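Local coordinates for carbonic anhydrase (Synechocystis sp., PDB 5SWC), which catalyses the zinc-dependent reversible hydration of carbon dioxide, supplying carbon dioxide to RuBisCO inside the carboxysome, at residues A[34-45]-A[69-77]; A[116-127]-A[163-174]. All blocks are in the same frame, centred on the assembly; numbering follows the deposited sequence.

In the fold
Contact 1 and contact 2 sit on opposite sides of the chain's centre, their own centres 33 Å apart and their nearest atoms about 11 Å apart, without touching. The central sheet joins them: contact 1 leads into strand 76-81, outermost within this chain, contact 2 starts at the end of strand 111-117, and strand 53-58 runs between the two. That middle strand carries Cys58, which completes the zinc site with His117 and Cys120 of contact 2. Contact 1 lies away from the metal and instead ties the N-terminal helices to the sheet. Both contacts touch the second subunit, whose Gln49 also hydrogen-bonds the formic acid molecule, probably from the crystallisation liquor, beside the zinc-bound water.

Contact 1. Residues A[34-45]-A[69-77]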
loop_
_atom_site.group_PDB
_atom_site.type_symbol
_atom_site.label_atom_id
_atom_site.label_comp_id
_atom_site.label_asym_id
_atom_site.label_seq_id
_atom_site.Cartn_x
_atom_site.Cartn_y
_atom_site.Cartn_z
ATOM N N TYR A 34 46.325 -1.359 -1.552
ATOM C CA TYR A 34 45.643 -0.819 -0.378
ATOM C C TYR A 34 45.294 -1.857 0.672
ATOM O O TYR A 34 45.498 -1.603 1.861
ATOM C CB TYR A 34 44.370 -0.129 -0.813
ATOM C CG TYR A 34 43.741 0.743 0.229
ATOM C CD1 TYR A 34 42.883 0.236 1.165
ATOM C CD2 TYR A 34 44.056 2.081 0.265
ATOM C CE1 TYR A 34 42.305 1.059 2.131
ATOM C CE2 TYR A 34 43.474 2.919 1.207
ATOM C CZ TYR A 34 42.621 2.391 2.140
ATOM O OH TYR A 34 42.036 3.243 3.079
ATOM N N PHE A 35 44.787 -3.012 0.273
ATOM C CA PHE A 35 44.435 -4.051 1.230
ATOM C C PHE A 35 45.666 -4.454 2.024
ATOM O O PHE A 35 45.619 -4.597 3.222
ATOM C CB PHE A 35 43.834 -5.259 0.519
ATOM C CG PHE A 35 43.562 -6.406 1.445
ATOM C CD1 PHE A 35 42.458 -6.395 2.253
ATOM C CD2 PHE A 35 44.430 -7.444 1.529
ATOM C CE1 PHE A 35 42.217 -7.460 3.132
ATOM C CE2 PHE A 35 44.199 -8.502 2.408
ATOM C CZ PHE A 35 43.081 -8.482 3.192
ATOM N N SER A 36 46.793 -4.642 1.363
ATOM C CA SER A 36 48.015 -5.001 2.084
ATOM C C SER A 36 48.460 -3.959 3.142
ATOM O O SER A 36 48.776 -4.286 4.306
ATOM C CB SER A 36 49.105 -5.224 1.076
ATOM O OG SER A 36 50.289 -5.579 1.745
ATOM N N SER A 37 48.411 -2.689 2.786
ATOM C CA SER A 37 48.848 -1.666 3.707
ATOM C C SER A 37 47.840 -1.431 4.815
ATOM O O SER A 37 48.196 -0.875 5.841
ATOM C CB SER A 37 49.207 -0.362 2.994
ATOM O OG SER A 37 48.143 0.004 2.169
ATOM N N HIS A 38 46.621 -1.955 4.656
ATOM C CA HIS A 38 45.557 -1.815 5.653
ATOM C C HIS A 38 45.109 -3.163 6.145
ATOM O O HIS A 38 43.985 -3.337 6.599
ATOM C CB HIS A 38 44.372 -1.049 5.043
ATOM C CG HIS A 38 44.702 0.360 4.700
ATOM N ND1 HIS A 38 45.507 0.708 3.636
ATOM C CD2 HIS A 38 44.342 1.516 5.302
ATOM C CE1 HIS A 38 45.642 2.025 3.606
ATOM N NE2 HIS A 38 44.928 2.537 4.597
ATOM N N ARG A 39 46.002 -4.130 6.106
ATOM C CA ARG A 39 45.652 -5.496 6.443
ATOM C C ARG A 39 45.190 -5.626 7.887
ATOM O O ARG A 39 44.235 -6.376 8.151
ATOM C CB ARG A 39 46.823 -6.431 6.156
ATOM C CG ARG A 39 48.129 -6.053 6.842
ATOM C CD ARG A 39 49.263 -6.923 6.306
ATOM N NE ARG A 39 50.547 -6.719 6.959
ATOM C CZ ARG A 39 51.490 -5.877 6.535
ATOM N NH1 ARG A 39 51.250 -5.056 5.506
ATOM N NH2 ARG A 39 52.638 -5.792 7.181
ATOM N N ASP A 40 45.813 -4.892 8.809
ATOM C CA ASP A 40 45.366 -4.993 10.226
ATOM C C ASP A 40 43.979 -4.388 10.377
ATOM O O ASP A 40 43.131 -4.924 11.100
ATOM C CB ASP A 40 46.322 -4.262 11.169
ATOM C CG ASP A 40 47.657 -4.959 11.343
ATOM O OD1 ASP A 40 47.827 -6.112 10.869
ATOM O OD2 ASP A 40 48.530 -4.318 11.982
ATOM N N LEU A 41 43.742 -3.266 9.714
ATOM C CA LEU A 41 42.431 -2.624 9.762
ATOM C C LEU A 41 41.344 -3.551 9.253
ATOM O O LEU A 41 40.308 -3.712 9.885
ATOM C CB LEU A 41 42.443 -1.318 8.961
ATOM C CG LEU A 41 41.107 -0.598 8.860
ATOM C CD1 LEU A 41 40.585 -0.203 10.238
ATOM C CD2 LEU A 41 41.196 0.591 7.947
ATOM N N PHE A 42 41.574 -4.210 8.132
ATOM C CA PHE A 42 40.540 -5.086 7.578
ATOM C C PHE A 42 40.339 -6.292 8.473
ATOM O O PHE A 42 39.188 -6.734 8.593
ATOM C CB PHE A 42 40.882 -5.507 6.133
ATOM C CG PHE A 42 40.544 -4.451 5.112
ATOM C CD1 PHE A 42 39.227 -4.213 4.775
ATOM C CD2 PHE A 42 41.516 -3.687 4.504
ATOM C CE1 PHE A 42 38.915 -3.232 3.861
ATOM C CE2 PHE A 42 41.155 -2.705 3.564
ATOM C CZ PHE A 42 39.860 -2.509 3.279
ATOM N N GLU A 43 41.391 -6.813 9.110
ATOM C CA GLU A 43 41.225 -7.903 10.078
ATOM C C GLU A 43 40.355 -7.429 11.241
ATOM O O GLU A 43 39.414 -8.137 11.647
ATOM C CB GLU A 43 42.568 -8.441 10.558
ATOM C CG GLU A 43 42.417 -9.793 11.303
ATOM C CD GLU A 43 41.960 -9.679 12.746
ATOM O OE1 GLU A 43 42.194 -8.603 13.336
ATOM O OE2 GLU A 43 41.404 -10.678 13.307
ATOM N N GLN A 44 40.613 -6.239 11.758
ATOM C CA GLN A 44 39.825 -5.716 12.856
ATOM C C GLN A 44 38.374 -5.557 12.429
ATOM O O GLN A 44 37.442 -5.963 13.147
ATOM C CB GLN A 44 40.408 -4.359 13.260
ATOM C CG GLN A 44 39.604 -3.503 14.237
ATOM C CD GLN A 44 40.103 -2.042 14.247
ATOM O OE1 GLN A 44 41.319 -1.780 14.279
ATOM N NE2 GLN A 44 39.161 -1.093 14.194
ATOM N N LEU A 45 38.179 -4.952 11.268
ATOM C CA LEU A 45 36.829 -4.697 10.760
ATOM C C LEU A 45 36.063 -5.980 10.513
ATOM O O LEU A 45 34.846 -5.947 10.601
ATOM C CB LEU A 45 36.895 -3.879 9.490
ATOM C CG LEU A 45 37.309 -2.443 9.663
ATOM C CD1 LEU A 45 37.456 -1.789 8.287
ATOM C CD2 LEU A 45 36.366 -1.673 10.562
ATOM N N THR A 69 35.373 13.020 1.561
ATOM C CA THR A 69 35.686 13.250 2.975
ATOM C C THR A 69 36.989 12.600 3.442
ATOM O O THR A 69 37.337 12.689 4.623
ATOM C CB THR A 69 34.578 12.710 3.885
ATOM O OG1 THR A 69 34.409 11.292 3.706
ATOM C CG2 THR A 69 33.268 13.456 3.601
ATOM N N GLN A 70 37.730 12.007 2.506
ATOM C CA GLN A 70 38.976 11.285 2.843
ATOM C C GLN A 70 38.798 10.373 4.072
ATOM O O GLN A 70 39.604 10.351 5.002
ATOM C CB GLN A 70 40.155 12.266 3.005
ATOM C CG GLN A 70 40.505 12.972 1.709
ATOM C CD GLN A 70 41.131 12.037 0.719
ATOM O OE1 GLN A 70 42.293 11.655 0.895
ATOM N NE2 GLN A 70 40.394 11.668 -0.325
ATOM N N SER A 71 37.702 9.619 4.008
ATOM C CA SER A 71 37.345 8.705 5.070
ATOM C C SER A 71 38.046 7.385 4.906
ATOM O O SER A 71 38.414 6.998 3.800
ATOM C CB SER A 71 35.860 8.459 5.118
ATOM O OG SER A 71 35.170 9.566 5.644
ATOM N N GLU A 72 38.257 6.724 6.035
ATOM C CA GLU A 72 38.775 5.379 6.070
ATOM C C GLU A 72 37.607 4.384 5.945
ATOM O O GLU A 72 36.502 4.656 6.350
ATOM C CB GLU A 72 39.511 5.160 7.399
ATOM C CG GLU A 72 40.205 3.829 7.513
ATOM C CD GLU A 72 41.229 3.633 6.428
ATOM O OE1 GLU A 72 40.865 3.043 5.368
ATOM O OE2 GLU A 72 42.387 4.089 6.663
ATOM N N VAL A 73 37.909 3.203 5.451
ATOM C CA VAL A 73 36.955 2.133 5.485
ATOM C C VAL A 73 36.535 1.914 6.945
ATOM O O VAL A 73 37.360 1.908 7.864
ATOM C CB VAL A 73 37.609 0.866 4.930
ATOM C CG1 VAL A 73 36.632 -0.241 4.858
ATOM C CG2 VAL A 73 38.187 1.134 3.531
ATOM N N GLY A 74 35.221 1.755 7.136
ATOM C CA GLY A 74 34.659 1.597 8.455
ATOM C C GLY A 74 34.034 2.867 9.002
ATOM O O GLY A 74 33.347 2.836 10.017
ATOM N N ASP A 75 34.284 3.997 8.371
ATOM C CA ASP A 75 33.819 5.271 8.913
ATOM C C ASP A 75 32.382 5.629 8.548
ATOM O O ASP A 75 31.681 6.216 9.385
ATOM C CB ASP A 75 34.726 6.413 8.428
ATOM C CG ASP A 75 36.113 6.439 9.068
ATOM O OD1 ASP A 75 36.430 5.663 9.990
ATOM O OD2 ASP A 75 36.905 7.330 8.627
ATOM N N LEU A 76 31.979 5.382 7.299
ATOM C CA LEU A 76 30.698 5.892 6.770
ATOM C C LEU A 76 29.790 4.748 6.415
ATOM O O LEU A 76 30.131 3.913 5.562
ATOM C CB LEU A 76 30.924 6.714 5.497
ATOM C CG LEU A 76 31.881 7.916 5.595
ATOM C CD1 LEU A 76 31.831 8.679 4.273
ATOM C CD2 LEU A 76 31.533 8.832 6.744
ATOM N N PHE A 77 28.621 4.719 7.047
ATOM C CA PHE A 77 27.539 3.793 6.652
ATOM C C PHE A 77 26.731 4.575 5.628
ATOM O O PHE A 77 26.297 5.693 5.931
ATOM C CB PHE A 77 26.718 3.445 7.880
ATOM C CG PHE A 77 25.623 2.453 7.651
ATOM C CD1 PHE A 77 25.818 1.105 7.882
ATOM C CD2 PHE A 77 24.352 2.875 7.262
ATOM C CE1 PHE A 77 24.772 0.198 7.694
ATOM C CE2 PHE A 77 23.290 1.924 7.101
ATOM C CZ PHE A 77 23.524 0.639 7.327
#
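Tyr34 meets Glu72 through a short hydrogen bond, OH to OE1 at 2.6 Å, reaching the syn side of the carboxylate with the ring turned 53° from its plane. The anti side of the same oxygen takes the backbone N of Val73 at 3.0 Å, so two donors grip OE1. The other oxygen, OE2, lies at the His38 ring edge, 3.5 Å from CD2, and Leu41 sets CD2 3.4 Å from Glu72 CD. Beside this polar group, Val73 packs its CG1 3.9 Å from Phe42 CE1 and equally near Leu45 CD1.

His38 lays its ring over Tyr34, whose CZ sits 3.3 Å above the imidazole centre, while its ND1 donates to Tyr34 O. Glu72 holds CG anti to its own N (chi1 -175°) and bends at the next bond, turning the carboxylate back so that OE1 can accept from Val73 N. With an alanine here, the Tyr34 hydroxyl and Val73 N would probably lose their shared acceptor, and a gap would open beside Leu41. Leu45 O also accepts from Arg62 of the second subunit. A type II beta turn, Glu72 to Asp75, here receives helices 34-37 and 39-45 before strand 76-81 of the beta-class carbonic anhydrase fold.

Contact 2. Residues A[116-127]-A[163-174]; sequences GHSHCGAMKGLL and EDLIEVAVAENI. With ZN (zinc ion), chain G; FMT (formic acid), chain O.
His119 presents the edge of its ring to Glu163, CE1 lying 3.7 Å from OE1 near the ring plane, with ring and carboxylate planes 38° apart; no hydrogen bond links them. The His117 ring has the zinc-bound water in plane at its edge, and its NE2 coordinates the zinc at 2.1 Å. Its ND1 donates to Ser118 O from above that carbonyl's plane, a bond that should limit rotation of the imidazole. A further flat group, the Asn173 amide, is covered by Met123: CE stands 3.6 Å from CG and about as close to OD1 and ND2, which places the methyl over the amide, while SD comes 3.4 Å from Asn173 CB. Thr146 and Gly83 bond the amide ends and fix its turn.

Val170, from helix 163-174, wedges between the zinc-binding loop and helix 121-126. Its CG1 lies 3.4 Å from His117 O, a carbonyl oxygen that is buried without a polar partner, and its CG2 packs on Cys120 CB and Met123 CG. Met123 has CG anti to its carbonyl carbon (chi1 -67°) and bends further along, so the thioether turns along helix 163-174 toward Asn173. Nearer the N-terminal end of that helix, Leu127 CD1 sits 3.7 Å from Ile166 CG1 and also touches Leu165 and Ala169. At the strand end, a CB on Gly116 would clash with Ile174 CD1.

Helices 121-126 and 163-174 approach to 9.3 Å and cross at 109°, joined by apolar packing. Cys120, the N-cap residue of the shorter helix, binds the zinc through SG at 2.3 Å. With Cys58 and water as the remaining ligands, this is the Cys-His-Cys zinc site of beta-class carbonic anhydrases, its His-X-X-Cys loop backed by a helix.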
loop_
_atom_site.group_PDB
_atom_site.type_symbol
_atom_site.label_atom_id
_atom_site.label_comp_id
_atom_site.label_asym_id
_atom_site.label_seq_id
_atom_site.Cartn_x
_atom_site.Cartn_y
_atom_site.Cartn_z
ATOM N N GLY A 116 23.382 16.226 -1.071
ATOM C CA GLY A 116 23.024 16.404 -2.464
ATOM C C GLY A 116 24.213 16.912 -3.241
ATOM O O GLY A 116 25.268 17.102 -2.696
ATOM N N HIS A 117 24.018 17.128 -4.525
ATOM C CA HIS A 117 25.127 17.563 -5.361
ATOM C C HIS A 117 24.664 18.314 -6.593
ATOM O O HIS A 117 23.537 18.146 -7.073
ATOM C CB HIS A 117 25.969 16.337 -5.790
ATOM C CG HIS A 117 25.240 15.471 -6.768
ATOM N ND1 HIS A 117 25.324 15.699 -8.123
ATOM C CD2 HIS A 117 24.275 14.530 -6.598
ATOM C CE1 HIS A 117 24.494 14.886 -8.755
ATOM N NE2 HIS A 117 23.819 14.163 -7.854
ATOM N N SER A 118 25.576 19.087 -7.144
ATOM C CA SER A 118 25.287 19.910 -8.312
ATOM C C SER A 118 24.966 19.030 -9.508
ATOM O O SER A 118 25.518 17.925 -9.679
ATOM C CB SER A 118 26.400 20.874 -8.583
ATOM O OG SER A 118 27.627 20.189 -8.797
ATOM N N HIS A 119 24.080 19.533 -10.360
ATOM C CA HIS A 119 23.745 18.868 -11.636
ATOM C C HIS A 119 23.024 17.538 -11.471
ATOM O O HIS A 119 23.188 16.631 -12.296
ATOM C CB HIS A 119 24.969 18.711 -12.512
ATOM C CG HIS A 119 25.723 19.974 -12.728
ATOM N ND1 HIS A 119 25.171 21.040 -13.397
ATOM C CD2 HIS A 119 26.997 20.320 -12.434
ATOM C CE1 HIS A 119 26.075 22.005 -13.497
ATOM N NE2 HIS A 119 27.198 21.580 -12.952
ATOM N N CYS A 120 22.303 17.399 -10.374
ATOM C CA CYS A 120 21.650 16.142 -10.069
ATOM C C CYS A 120 20.557 15.805 -11.069
ATOM O O CYS A 120 19.609 16.563 -11.272
ATOM C CB CYS A 120 21.092 16.185 -8.648
ATOM S SG CYS A 120 20.333 14.625 -8.082
ATOM N N GLY A 121 20.631 14.601 -11.599
ATOM C CA GLY A 121 19.673 14.128 -12.595
ATOM C C GLY A 121 18.272 13.977 -12.024
ATOM O O GLY A 121 17.282 14.270 -12.735
ATOM N N ALA A 122 18.136 13.573 -10.774
ATOM C CA ALA A 122 16.833 13.463 -10.141
ATOM C C ALA A 122 16.152 14.809 -10.041
ATOM O O ALA A 122 14.936 14.943 -10.200
ATOM C CB ALA A 122 16.985 12.828 -8.773
ATOM N N MET A 123 16.951 15.848 -9.827
ATOM C CA MET A 123 16.410 17.176 -9.699
ATOM C C MET A 123 16.009 17.757 -11.058
ATOM O O MET A 123 15.008 18.424 -11.178
ATOM C CB MET A 123 17.405 18.075 -8.957
ATOM C CG MET A 123 17.573 17.661 -7.503
ATOM S SD MET A 123 16.056 17.547 -6.529
ATOM C CE MET A 123 15.683 15.833 -6.584
ATOM N N LYS A 124 16.791 17.483 -12.094
ATOM C CA LYS A 124 16.380 17.827 -13.447
ATOM C C LYS A 124 15.029 17.180 -13.786
ATOM O O LYS A 124 14.129 17.815 -14.345
ATOM C CB LYS A 124 17.456 17.422 -14.442
ATOM C CG LYS A 124 18.759 18.208 -14.266
ATOM C CD LYS A 124 19.779 17.733 -15.319
ATOM C CE LYS A 124 21.104 18.399 -15.137
ATOM N NZ LYS A 124 21.996 18.053 -16.283
ATOM N N GLY A 125 14.895 15.925 -13.390
ATOM C CA GLY A 125 13.655 15.188 -13.584
ATOM C C GLY A 125 12.479 15.813 -12.847
ATOM O O GLY A 125 11.382 15.946 -13.384
ATOM N N LEU A 126 12.720 16.149 -11.586
ATOM C CA LEU A 126 11.684 16.769 -10.762
ATOM C C LEU A 126 11.081 18.023 -11.385
ATOM O O LEU A 126 9.905 18.271 -11.269
ATOM C CB LEU A 126 12.293 17.097 -9.393
ATOM C CG LEU A 126 11.295 17.575 -8.362
ATOM C CD1 LEU A 126 10.350 16.457 -7.954
ATOM C CD2 LEU A 126 12.045 18.139 -7.146
ATOM N N LEU A 127 11.942 18.802 -12.060
ATOM C CA LEU A 127 11.525 20.031 -12.697
ATOM C C LEU A 127 10.829 19.812 -14.050
ATOM O O LEU A 127 10.307 20.750 -14.643
ATOM C CB LEU A 127 12.746 20.939 -12.854
ATOM C CG LEU A 127 13.400 21.431 -11.559
ATOM C CD1 LEU A 127 14.782 22.064 -11.792
ATOM C CD2 LEU A 127 12.518 22.403 -10.837
ATOM N N GLU A 163 20.037 26.629 -15.089
ATOM C CA GLU A 163 20.947 26.114 -14.082
ATOM C C GLU A 163 20.623 26.702 -12.721
ATOM O O GLU A 163 20.713 26.009 -11.724
ATOM C CB GLU A 163 22.398 26.408 -14.434
ATOM C CG GLU A 163 22.952 25.507 -15.485
ATOM C CD GLU A 163 24.441 25.741 -15.688
ATOM O OE1 GLU A 163 25.186 24.744 -15.873
ATOM O OE2 GLU A 163 24.859 26.926 -15.652
ATOM N N ASP A 164 20.189 27.966 -12.687
ATOM C CA ASP A 164 19.807 28.601 -11.423
ATOM C C ASP A 164 18.665 27.858 -10.752
ATOM O O ASP A 164 18.649 27.644 -9.532
ATOM C CB ASP A 164 19.347 30.044 -11.675
ATOM C CG ASP A 164 20.468 30.973 -12.092
ATOM O OD1 ASP A 164 21.634 30.702 -11.746
ATOM O OD2 ASP A 164 20.162 31.987 -12.765
ATOM N N LEU A 165 17.697 27.424 -11.542
ATOM C CA LEU A 165 16.579 26.676 -10.997
ATOM C C LEU A 165 16.985 25.293 -10.497
ATOM O O LEU A 165 16.576 24.865 -9.445
ATOM C CB LEU A 165 15.497 26.587 -12.075
ATOM C CG LEU A 165 14.210 25.906 -11.649
ATOM C CD1 LEU A 165 13.580 26.630 -10.451
ATOM C CD2 LEU A 165 13.241 25.876 -12.826
ATOM N N ILE A 166 17.851 24.619 -11.240
ATOM C CA ILE A 166 18.328 23.304 -10.818
ATOM C C ILE A 166 19.103 23.425 -9.507
ATOM O O ILE A 166 18.959 22.609 -8.610
ATOM C CB ILE A 166 19.165 22.643 -11.906
ATOM C CG1 ILE A 166 18.263 22.315 -13.105
ATOM C CG2 ILE A 166 19.842 21.368 -11.365
ATOM C CD1 ILE A 166 18.991 22.076 -14.391
ATOM N N GLU A 167 19.906 24.475 -9.403
ATOM C CA GLU A 167 20.701 24.707 -8.176
ATOM C C GLU A 167 19.803 24.891 -6.962
ATOM O O GLU A 167 20.024 24.283 -5.890
ATOM C CB GLU A 167 21.578 25.937 -8.408
ATOM C CG GLU A 167 22.455 26.397 -7.273
ATOM C CD GLU A 167 23.363 27.571 -7.711
ATOM O OE1 GLU A 167 24.454 27.294 -8.240
ATOM O OE2 GLU A 167 22.987 28.757 -7.563
ATOM N N VAL A 168 18.728 25.667 -7.098
ATOM C CA VAL A 168 17.813 25.837 -5.973
ATOM C C VAL A 168 17.098 24.522 -5.658
ATOM O O VAL A 168 16.906 24.173 -4.501
ATOM C CB VAL A 168 16.795 26.958 -6.278
ATOM C CG1 VAL A 168 15.645 26.926 -5.341
ATOM C CG2 VAL A 168 17.505 28.297 -6.212
ATOM N N ALA A 169 16.723 23.749 -6.669
ATOM C CA ALA A 169 16.090 22.442 -6.421
ATOM C C ALA A 169 17.018 21.515 -5.682
ATOM O O ALA A 169 16.536 20.801 -4.769
ATOM C CB ALA A 169 15.653 21.782 -7.730
ATOM N N VAL A 170 18.311 21.468 -6.050
ATOM C CA VAL A 170 19.258 20.622 -5.324
ATOM C C VAL A 170 19.266 21.003 -3.828
ATOM O O VAL A 170 19.224 20.140 -2.931
ATOM C CB VAL A 170 20.636 20.725 -5.948
ATOM C CG1 VAL A 170 21.717 20.166 -5.021
ATOM C CG2 VAL A 170 20.668 20.023 -7.289
ATOM N N ALA A 171 19.336 22.311 -3.543
ATOM C CA ALA A 171 19.427 22.780 -2.156
ATOM C C ALA A 171 18.129 22.502 -1.388
ATOM O O ALA A 171 18.141 21.966 -0.268
ATOM C CB ALA A 171 19.758 24.259 -2.139
ATOM N N GLU A 172 16.999 22.878 -1.979
ATOM C CA GLU A 172 15.700 22.683 -1.332
ATOM C C GLU A 172 15.391 21.193 -1.143
ATOM O O GLU A 172 14.747 20.798 -0.158
ATOM C CB GLU A 172 14.620 23.437 -2.108
ATOM C CG GLU A 172 14.704 24.949 -1.993
ATOM C CD GLU A 172 14.441 25.489 -0.585
ATOM O OE1 GLU A 172 13.929 24.775 0.310
ATOM O OE2 GLU A 172 14.718 26.715 -0.426
ATOM N N ASN A 173 15.879 20.342 -2.036
ATOM C CA ASN A 173 15.655 18.914 -1.882
ATOM C C ASN A 173 16.309 18.397 -0.608
ATOM O O ASN A 173 15.706 17.558 0.079
ATOM C CB ASN A 173 16.177 18.173 -3.139
ATOM C CG ASN A 173 15.971 16.701 -3.072
ATOM O OD1 ASN A 173 14.833 16.212 -3.059
ATOM N ND2 ASN A 173 17.083 15.952 -3.116
ATOM N N ILE A 174 17.498 18.853 -0.295
ATOM C CA ILE A 174 18.189 18.474 0.943
ATOM C C ILE A 174 17.320 18.882 2.140
ATOM O O ILE A 174 17.112 18.063 3.061
ATOM C CB ILE A 174 19.587 19.093 0.997
ATOM C CG1 ILE A 174 20.473 18.460 -0.083
ATOM C CG2 ILE A 174 20.200 18.961 2.379
ATOM C CD1 ILE A 174 21.628 19.319 -0.438
HETATM ZN ZN ZN G . 22.078 13.129 -8.249
HETATM C C FMT O . 20.583 10.178 -10.721
HETATM O O1 FMT O . 21.812 10.330 -10.887
HETATM O O2 FMT O . 19.888 11.057 -10.256
HETATM O O HOH W 1 22.404 12.778 -10.278
#